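Local coordinates for protein Esterase/lipase (Lactobacillus rhamnosus, PDB 4N5H) that probably hydrolyses esters and may also transfer acyl groups, as an esterase/lipase of the alpha/beta hydrolase fold, at residues Gly75-Gly80 with Ala204-Lys209. The protein carries 1 engineered substitution. Residues are numbered along the deposited sequence; the frame is centred on the assembly and turned at random.
Sequences GGWFYG and AFYLDK
Phe-78 and Tyr-206 both hold CG anti to their own carbonyl carbon (chi1 -83° and -81°), and their rings meet edge to face. The edge of Phe-78 turns to one face of Tyr-206, with planes at 71° and centroids 5.0 Å apart. CE1 of Phe-78 lies over that face, offset toward the rim, and its CD1 is 3.6 Å from CE2 of Tyr-206. Two other groups meet the Tyr-206 ring at its edge. Gly-76 O stands 3.2 Å from Tyr-206 CE2. Trp-77 CE3 is 3.8 Å from Tyr-206 CD2. At its far end, Phe-78 CZ packs 3.8 Å from CE2 of Phe-205 and also touches CG of Lys-209. An alanine in place of Phe-78 would probably open a gap at that face of the Tyr-206 ring and leave Phe-205 CE2 without this partner. No hydrogen bond joins the two segments. Tyr-206 OH instead hydrogen-bonds with Trp-15 NE1, and Lys-209 NZ forms a salt bridge with Glu-4. The contact ties helix 203-211 to the loop after strand 66-72, whose HGGGW motif helps form the oxyanion hole in related esterases and probably here. Helix 2-28 packs against Phe-205 and Tyr-206, while helix 147-158 packs against Trp-77.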
ATOM      1  N   GLY A  75     -10.702 -12.003 -20.605  1.00 13.77           N
ATOM      2  CA  GLY A  75     -10.040 -10.866 -21.210  1.00 14.61           C
ATOM      3  C   GLY A  75      -9.952 -10.912 -22.723  1.00 14.35           C
ATOM      4  O   GLY A  75      -9.009 -10.353 -23.339  1.00 14.86           O
ATOM      5  N   GLY A  76     -10.954 -11.469 -23.338  1.00 16.10           N
ATOM      6  CA  GLY A  76     -11.056 -11.369 -24.779  1.00 15.27           C
ATOM      7  C   GLY A  76      -9.964 -11.982 -25.585  1.00 16.53           C
ATOM      8  O   GLY A  76      -9.716 -11.585 -26.753  1.00 16.57           O
ATOM      9  N   TRP A  77      -9.185 -12.909 -25.004  1.00 13.37           N
ATOM     10  CA  TRP A  77      -7.990 -13.527 -25.616  1.00 14.63           C
ATOM     11  C   TRP A  77      -6.759 -12.658 -25.826  1.00 14.69           C
ATOM     12  O   TRP A  77      -5.659 -13.168 -26.082  1.00 13.71           O
ATOM     13  CB  TRP A  77      -8.379 -14.370 -26.893  1.00 15.29           C
ATOM     14  CG  TRP A  77      -9.545 -15.301 -26.855  1.00 14.05           C
ATOM     15  CD1 TRP A  77      -9.540 -16.582 -26.417  1.00 14.13           C
ATOM     16  CD2 TRP A  77     -10.902 -15.037 -27.219  1.00 14.58           C
ATOM     17  NE1 TRP A  77     -10.741 -17.119 -26.498  1.00 14.05           N
ATOM     18  CE2 TRP A  77     -11.627 -16.213 -26.992  1.00 13.74           C
ATOM     19  CE3 TRP A  77     -11.566 -13.915 -27.759  1.00 17.30           C
ATOM     20  CZ2 TRP A  77     -13.018 -16.340 -27.264  1.00 17.02           C
ATOM     21  CZ3 TRP A  77     -12.888 -14.018 -28.058  1.00 18.38           C
ATOM     22  CH2 TRP A  77     -13.641 -15.237 -27.799  1.00 18.24           C
ATOM     23  N   PHE A  78      -6.955 -11.339 -25.588  1.00 16.27           N
ATOM     24  CA  PHE A  78      -5.964 -10.287 -25.797  1.00 14.66           C
ATOM     25  C   PHE A  78      -5.411  -9.667 -24.518  1.00 14.43           C
ATOM     26  O   PHE A  78      -4.442  -8.906 -24.523  1.00 15.42           O
ATOM     27  CB  PHE A  78      -6.604  -9.104 -26.600  1.00 15.62           C
ATOM     28  CG  PHE A  78      -6.641  -9.298 -28.108  1.00 18.83           C
ATOM     29  CD1 PHE A  78      -7.714  -9.936 -28.710  1.00 20.37           C
ATOM     30  CD2 PHE A  78      -5.600  -8.806 -28.903  1.00 20.54           C
ATOM     31  CE1 PHE A  78      -7.808 -10.077 -30.107  1.00 22.43           C
ATOM     32  CE2 PHE A  78      -5.688  -8.978 -30.303  1.00 21.30           C
ATOM     33  CZ  PHE A  78      -6.754  -9.617 -30.865  1.00 20.38           C
ATOM     34  N   TYR A  79      -6.005 -10.036 -23.375  1.00 14.35           N
ATOM     35  CA  TYR A  79      -5.794  -9.306 -22.114  1.00 14.24           C
ATOM     36  C   TYR A  79      -5.799 -10.297 -20.959  1.00 12.87           C
ATOM     37  O   TYR A  79      -6.530 -11.289 -20.927  1.00 13.89           O
ATOM     38  CB  TYR A  79      -6.889  -8.259 -21.879  1.00 14.59           C
ATOM     39  CG  TYR A  79      -6.967  -7.602 -20.551  1.00 13.94           C
ATOM     40  CD1 TYR A  79      -7.890  -7.987 -19.633  1.00 14.96           C
ATOM     41  CD2 TYR A  79      -6.041  -6.681 -20.165  1.00 15.24           C
ATOM     42  CE1 TYR A  79      -7.947  -7.415 -18.393  1.00 17.32           C
ATOM     43  CE2 TYR A  79      -6.031  -6.122 -18.905  1.00 16.89           C
ATOM     44  CZ  TYR A  79      -7.015  -6.497 -17.994  1.00 17.80           C
ATOM     45  OH  TYR A  79      -7.086  -5.959 -16.681  1.00 17.96           O
ATOM     46  N   GLY A  80      -5.003  -9.955 -19.955  1.00 13.33           N
ATOM     47  CA  GLY A  80      -5.100 -10.639 -18.650  1.00 12.43           C
ATOM     48  C   GLY A  80      -3.821 -11.379 -18.314  1.00 13.97           C
ATOM     49  O   GLY A  80      -2.887 -11.513 -19.107  1.00 16.14           O
ATOM     50  N   ALA A 204     -14.615  -9.874 -36.667  1.00 29.04           N
ATOM     51  CA  ALA A 204     -13.929 -10.645 -37.699  1.00 30.39           C
ATOM     52  C   ALA A 204     -12.432 -10.613 -37.387  1.00 28.81           C
ATOM     53  O   ALA A 204     -11.685 -11.561 -37.681  1.00 29.51           O
ATOM     54  CB  ALA A 204     -14.238 -10.085 -39.095  1.00 30.84           C
ATOM     55  N   PHE A 205     -11.968  -9.510 -36.822  1.00 26.42           N
ATOM     56  CA  PHE A 205     -10.577  -9.375 -36.417  1.00 27.23           C
ATOM     57  C   PHE A 205     -10.208 -10.343 -35.251  1.00 25.37           C
ATOM     58  O   PHE A 205      -9.134 -10.952 -35.255  1.00 25.06           O
ATOM     59  CB  PHE A 205     -10.273  -7.955 -35.978  1.00 28.42           C
ATOM     60  CG  PHE A 205      -8.853  -7.729 -35.599  1.00 28.41           C
ATOM     61  CD1 PHE A 205      -7.863  -7.737 -36.555  1.00 30.58           C
ATOM     62  CD2 PHE A 205      -8.482  -7.548 -34.225  1.00 25.98           C
ATOM     63  CE1 PHE A 205      -6.535  -7.505 -36.211  1.00 32.19           C
ATOM     64  CE2 PHE A 205      -7.167  -7.372 -33.890  1.00 25.62           C
ATOM     65  CZ  PHE A 205      -6.182  -7.359 -34.863  1.00 31.46           C
ATOM     66  N   TYR A 206     -11.067 -10.424 -34.247  1.00 23.95           N
ATOM     67  CA  TYR A 206     -10.885 -11.439 -33.178  1.00 22.52           C
ATOM     68  C   TYR A 206     -10.781 -12.898 -33.734  1.00 21.78           C
ATOM     69  O   TYR A 206      -9.917 -13.730 -33.331  1.00 19.10           O
ATOM     70  CB  TYR A 206     -11.988 -11.406 -32.117  1.00 24.61           C
ATOM     71  CG  TYR A 206     -11.820 -10.343 -31.078  1.00 23.85           C
ATOM     72  CD1 TYR A 206     -12.076  -9.040 -31.355  1.00 23.62           C
ATOM     73  CD2 TYR A 206     -11.432 -10.650 -29.788  1.00 22.55           C
ATOM     74  CE1 TYR A 206     -11.893  -8.056 -30.388  1.00 22.85           C
ATOM     75  CE2 TYR A 206     -11.320  -9.678 -28.819  1.00 22.42           C
ATOM     76  CZ  TYR A 206     -11.588  -8.375 -29.112  1.00 22.67           C
ATOM     77  OH  TYR A 206     -11.419  -7.341 -28.169  1.00 22.15           O
ATOM     78  N   LEU A 207     -11.685 -13.200 -34.626  1.00 18.28           N
ATOM     79  CA  LEU A 207     -11.757 -14.518 -35.215  1.00 19.64           C
ATOM     80  C   LEU A 207     -10.506 -14.836 -36.040  1.00 21.86           C
ATOM     81  O   LEU A 207      -9.983 -15.962 -35.973  1.00 22.23           O
ATOM     82  CB  LEU A 207     -13.050 -14.650 -36.023  1.00 21.21           C
ATOM     83  CG  LEU A 207     -14.359 -14.554 -35.242  1.00 25.16           C
ATOM     84  CD1 LEU A 207     -15.582 -14.455 -36.142  1.00 26.05           C
ATOM     85  CD2 LEU A 207     -14.415 -15.760 -34.349  1.00 25.69           C
ATOM     86  N   ASP A 208     -10.024 -13.851 -36.784  1.00 22.29           N
ATOM     87  CA  ASP A 208      -8.784 -13.991 -37.515  1.00 24.05           C
ATOM     88  C   ASP A 208      -7.556 -14.220 -36.662  1.00 21.59           C
ATOM     89  O   ASP A 208      -6.693 -15.019 -36.979  1.00 19.19           O
ATOM     90  CB  ASP A 208      -8.575 -12.756 -38.402  1.00 30.18           C
ATOM     91  CG  ASP A 208      -9.416 -12.833 -39.697  1.00 41.66           C
ATOM     92  OD1 ASP A 208     -10.028 -13.922 -39.964  1.00 37.31           O
ATOM     93  OD2 ASP A 208      -9.436 -11.828 -40.476  1.00 45.72           O
ATOM     94  N   LYS A 209      -7.438 -13.478 -35.575  1.00 16.90           N
ATOM     95  CA  LYS A 209      -6.316 -13.633 -34.690  1.00 18.77           C
ATOM     96  C   LYS A 209      -6.458 -14.981 -33.931  1.00 15.10           C
ATOM     97  O   LYS A 209      -5.399 -15.564 -33.612  1.00 17.27           O
ATOM     98  CB  LYS A 209      -6.145 -12.392 -33.763  1.00 19.08           C
ATOM     99  CG  LYS A 209      -5.722 -11.075 -34.472  1.00 21.92           C
ATOM    100  CD  LYS A 209      -4.484 -11.282 -35.320  1.00 28.08           C
ATOM    101  CE  LYS A 209      -4.120 -10.042 -36.120  1.00 37.99           C
ATOM    102  NZ  LYS A 209      -2.990 -10.375 -37.021  1.00 45.90           N
TER